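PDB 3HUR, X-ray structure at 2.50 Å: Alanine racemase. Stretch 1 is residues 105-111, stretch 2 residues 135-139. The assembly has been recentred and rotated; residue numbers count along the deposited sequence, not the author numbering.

Stretch 1 (105-111) ITIPSLA
Stretch 2, residues 135-139: RIGFD

The contact turns on a glycine held in a conformation that other residues rarely tolerate: Gly137, at phi 86° and psi -156°, where a CB would be jammed against the carbonyl oxygen of Ile136. That demand is local to its own backbone. Here Gly137 also lies closest to stretch 1, its CA 4.3 Å from the CA of Pro108, which sets the register.

One hydrogen bond joins the stretches at this point. Gly137 N donates to Pro108 O at 2.9 Å, with an N-H...O angle of 130°, so the bond is of ordinary length but clearly bent. Pro108 (phi -92°, psi -24°, C-gamma endo) points its CB away and contributes through its backbone carbonyl. It lies between the strand that carries Thr106 (-88°/140°) and the helix that starts at Leu110 (-57°/-43°). Ser109, extended at -167°/153° with chi1 p, is the N-cap, its side chain capping a backbone N just past the stretch.

Stretch 2 has no regular secondary structure; its run from Ile136 to Phe138 makes 49° with the direction from Thr106 to Leu110.

Phe138 (-106°/125°, chi1 m at -64°, chi2 -105°) supplies the largest share of covered surface. Its CB leaves sideways, but the ring end comes nearer, reaching along the turn from strand to helix. Ile107 O lies at the ring edge, 3.8 Å from Phe138 CE2, and Ile107 CG2 packs at 3.8 Å from that same CE2; Ile107 is m, t. Farther along, Phe138 CZ is 3.7 Å from Ser109 C, while Phe138 CE1 is 3.5 Å from Leu110 N and 4.0 Å from Leu110 CB, with Leu110 t, p.

On the other side of Gly137 in sequence, Ile136 (-94°/130°, m, t) brings CG2 to 4.1 Å from Thr106 CG2. The CA-to-CB bond of Thr106 (chi1 -88°, m) points toward stretch 2, while its OG1 is hydrogen-bonded elsewhere in the structure.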

ATOM      1  N   ILE A 105      -0.266  36.940  17.800  1.00 35.23           N
ATOM      2  CA  ILE A 105      -0.771  35.716  18.426  1.00 34.89           C
ATOM      3  C   ILE A 105      -2.282  35.818  18.694  1.00 35.74           C
ATOM      4  O   ILE A 105      -2.852  36.907  18.680  1.00 35.14           O
ATOM      5  CB  ILE A 105      -0.000  35.346  19.706  1.00 35.14           C
ATOM      6  CG1 ILE A 105      -0.273  36.320  20.856  1.00 35.12           C
ATOM      7  CG2 ILE A 105       1.529  35.266  19.425  1.00 34.88           C
ATOM      8  CD1 ILE A 105       0.409  35.892  22.136  1.00 33.04           C
ATOM      9  N   THR A 106      -2.918  34.659  18.867  1.00 36.26           N
ATOM     10  CA  THR A 106      -4.337  34.555  19.117  1.00 36.85           C
ATOM     11  C   THR A 106      -4.599  34.655  20.625  1.00 37.15           C
ATOM     12  O   THR A 106      -3.828  34.147  21.431  1.00 36.32           O
ATOM     13  CB  THR A 106      -4.938  33.241  18.557  1.00 36.65           C
ATOM     14  OG1 THR A 106      -5.344  33.417  17.196  1.00 37.72           O
ATOM     15  CG2 THR A 106      -6.145  32.836  19.324  1.00 37.52           C
ATOM     16  N   ILE A 107      -5.670  35.358  20.989  1.00 37.79           N
ATOM     17  CA  ILE A 107      -6.107  35.385  22.353  1.00 39.06           C
ATOM     18  C   ILE A 107      -7.068  34.222  22.496  1.00 39.60           C
ATOM     19  O   ILE A 107      -8.091  34.170  21.809  1.00 39.71           O
ATOM     20  CB  ILE A 107      -6.846  36.669  22.731  1.00 39.50           C
ATOM     21  CG1 ILE A 107      -5.983  37.895  22.458  1.00 40.28           C
ATOM     22  CG2 ILE A 107      -7.194  36.592  24.204  1.00 38.83           C
ATOM     23  CD1 ILE A 107      -6.604  39.214  22.892  1.00 40.15           C
ATOM     24  N   PRO A 108      -6.748  33.288  23.386  1.00 40.13           N
ATOM     25  CA  PRO A 108      -7.504  32.064  23.424  1.00 41.46           C
ATOM     26  C   PRO A 108      -8.683  32.066  24.373  1.00 42.53           C
ATOM     27  O   PRO A 108      -9.598  31.252  24.194  1.00 42.71           O
ATOM     28  CB  PRO A 108      -6.459  31.057  23.913  1.00 41.41           C
ATOM     29  CG  PRO A 108      -5.659  31.835  24.842  1.00 40.09           C
ATOM     30  CD  PRO A 108      -5.520  33.177  24.182  1.00 39.96           C
ATOM     31  N   SER A 109      -8.632  32.932  25.395  1.00 43.84           N
ATOM     32  CA  SER A 109      -9.602  32.930  26.506  1.00 44.36           C
ATOM     33  C   SER A 109      -9.495  34.215  27.334  1.00 44.72           C
ATOM     34  O   SER A 109      -8.412  34.788  27.418  1.00 44.41           O
ATOM     35  CB  SER A 109      -9.358  31.716  27.430  1.00 44.04           C
ATOM     36  OG  SER A 109      -8.424  32.038  28.450  1.00 44.08           O
ATOM     37  N   LEU A 110     -10.597  34.626  27.978  1.00 45.28           N
ATOM     38  CA  LEU A 110     -10.562  35.758  28.918  1.00 45.60           C
ATOM     39  C   LEU A 110      -9.558  35.552  30.045  1.00 45.70           C
ATOM     40  O   LEU A 110      -8.807  36.470  30.395  1.00 45.50           O
ATOM     41  CB  LEU A 110     -11.948  36.077  29.507  1.00 45.84           C
ATOM     42  CG  LEU A 110     -12.030  37.405  30.299  1.00 46.33           C
ATOM     43  CD1 LEU A 110     -11.786  38.589  29.395  1.00 43.24           C
ATOM     44  CD2 LEU A 110     -13.368  37.555  31.021  1.00 46.40           C
ATOM     45  N   ALA A 111      -9.514  34.357  30.607  1.00 46.54           N
ATOM     46  CA  ALA A 111      -8.525  34.078  31.666  1.00 47.56           C
ATOM     47  C   ALA A 111      -7.080  34.466  31.242  1.00 48.15           C
ATOM     48  O   ALA A 111      -6.340  35.147  31.984  1.00 47.46           O
ATOM     49  CB  ALA A 111      -8.602  32.611  32.086  1.00 47.60           C
ATOM     50  N   ARG A 135     -12.874  25.234  19.830  1.00 55.10           N
ATOM     51  CA  ARG A 135     -12.763  25.466  21.276  1.00 54.30           C
ATOM     52  C   ARG A 135     -11.858  26.650  21.599  1.00 54.34           C
ATOM     53  O   ARG A 135     -11.611  26.956  22.756  1.00 53.44           O
ATOM     54  CB  ARG A 135     -12.264  24.206  21.957  1.00 54.31           C
ATOM     55  CG  ARG A 135     -13.099  22.974  21.622  1.00 53.60           C
ATOM     56  CD  ARG A 135     -12.384  21.684  21.950  1.00 52.43           C
ATOM     57  NE  ARG A 135     -11.963  21.636  23.349  1.00 50.99           N
ATOM     58  CZ  ARG A 135     -11.190  20.688  23.870  1.00 48.65           C
ATOM     59  NH1 ARG A 135     -10.748  19.682  23.116  1.00 46.93           N
ATOM     60  NH2 ARG A 135     -10.847  20.756  25.152  1.00 48.26           N
ATOM     61  N   ILE A 136     -11.384  27.330  20.561  1.00 54.84           N
ATOM     62  CA  ILE A 136     -10.454  28.417  20.724  1.00 55.76           C
ATOM     63  C   ILE A 136     -11.239  29.730  20.770  1.00 55.66           C
ATOM     64  O   ILE A 136     -12.109  29.993  19.911  1.00 56.17           O
ATOM     65  CB  ILE A 136      -9.421  28.488  19.553  1.00 56.25           C
ATOM     66  CG1 ILE A 136      -8.898  27.089  19.139  1.00 57.68           C
ATOM     67  CG2 ILE A 136      -8.259  29.381  19.949  1.00 55.86           C
ATOM     68  CD1 ILE A 136      -7.887  27.093  17.866  1.00 59.34           C
ATOM     69  N   GLY A 137     -10.953  30.548  21.781  1.00 55.00           N
ATOM     70  CA  GLY A 137     -11.526  31.902  21.845  1.00 54.66           C
ATOM     71  C   GLY A 137     -12.901  32.052  22.485  1.00 54.06           C
ATOM     72  O   GLY A 137     -13.334  31.218  23.277  1.00 54.10           O
ATOM     73  N   PHE A 138     -13.591  33.120  22.107  1.00 53.52           N
ATOM     74  CA  PHE A 138     -14.678  33.679  22.897  1.00 53.04           C
ATOM     75  C   PHE A 138     -16.054  33.395  22.333  1.00 53.31           C
ATOM     76  O   PHE A 138     -16.316  33.747  21.190  1.00 53.17           O
ATOM     77  CB  PHE A 138     -14.513  35.184  22.934  1.00 52.86           C
ATOM     78  CG  PHE A 138     -13.259  35.646  23.617  1.00 52.53           C
ATOM     79  CD1 PHE A 138     -13.313  36.194  24.890  1.00 53.50           C
ATOM     80  CD2 PHE A 138     -12.029  35.558  22.976  1.00 52.35           C
ATOM     81  CE1 PHE A 138     -12.153  36.630  25.523  1.00 54.34           C
ATOM     82  CE2 PHE A 138     -10.876  35.987  23.581  1.00 52.08           C
ATOM     83  CZ  PHE A 138     -10.926  36.524  24.861  1.00 54.27           C
ATOM     84  N   ASP A 139     -16.935  32.799  23.142  1.00 53.76           N
ATOM     85  CA  ASP A 139     -18.320  32.485  22.717  1.00 54.17           C
ATOM     86  C   ASP A 139     -19.439  33.204  23.517  1.00 54.88           C
ATOM     87  O   ASP A 139     -20.633  32.882  23.372  1.00 55.31           O
ATOM     88  CB  ASP A 139     -18.571  30.963  22.739  1.00 53.93           C
ATOM     89  CG  ASP A 139     -18.487  30.359  24.133  1.00 53.32           C
ATOM     90  OD1 ASP A 139     -18.239  31.089  25.115  1.00 53.65           O
ATOM     91  OD2 ASP A 139     -18.674  29.132  24.246  1.00 51.63           O
TER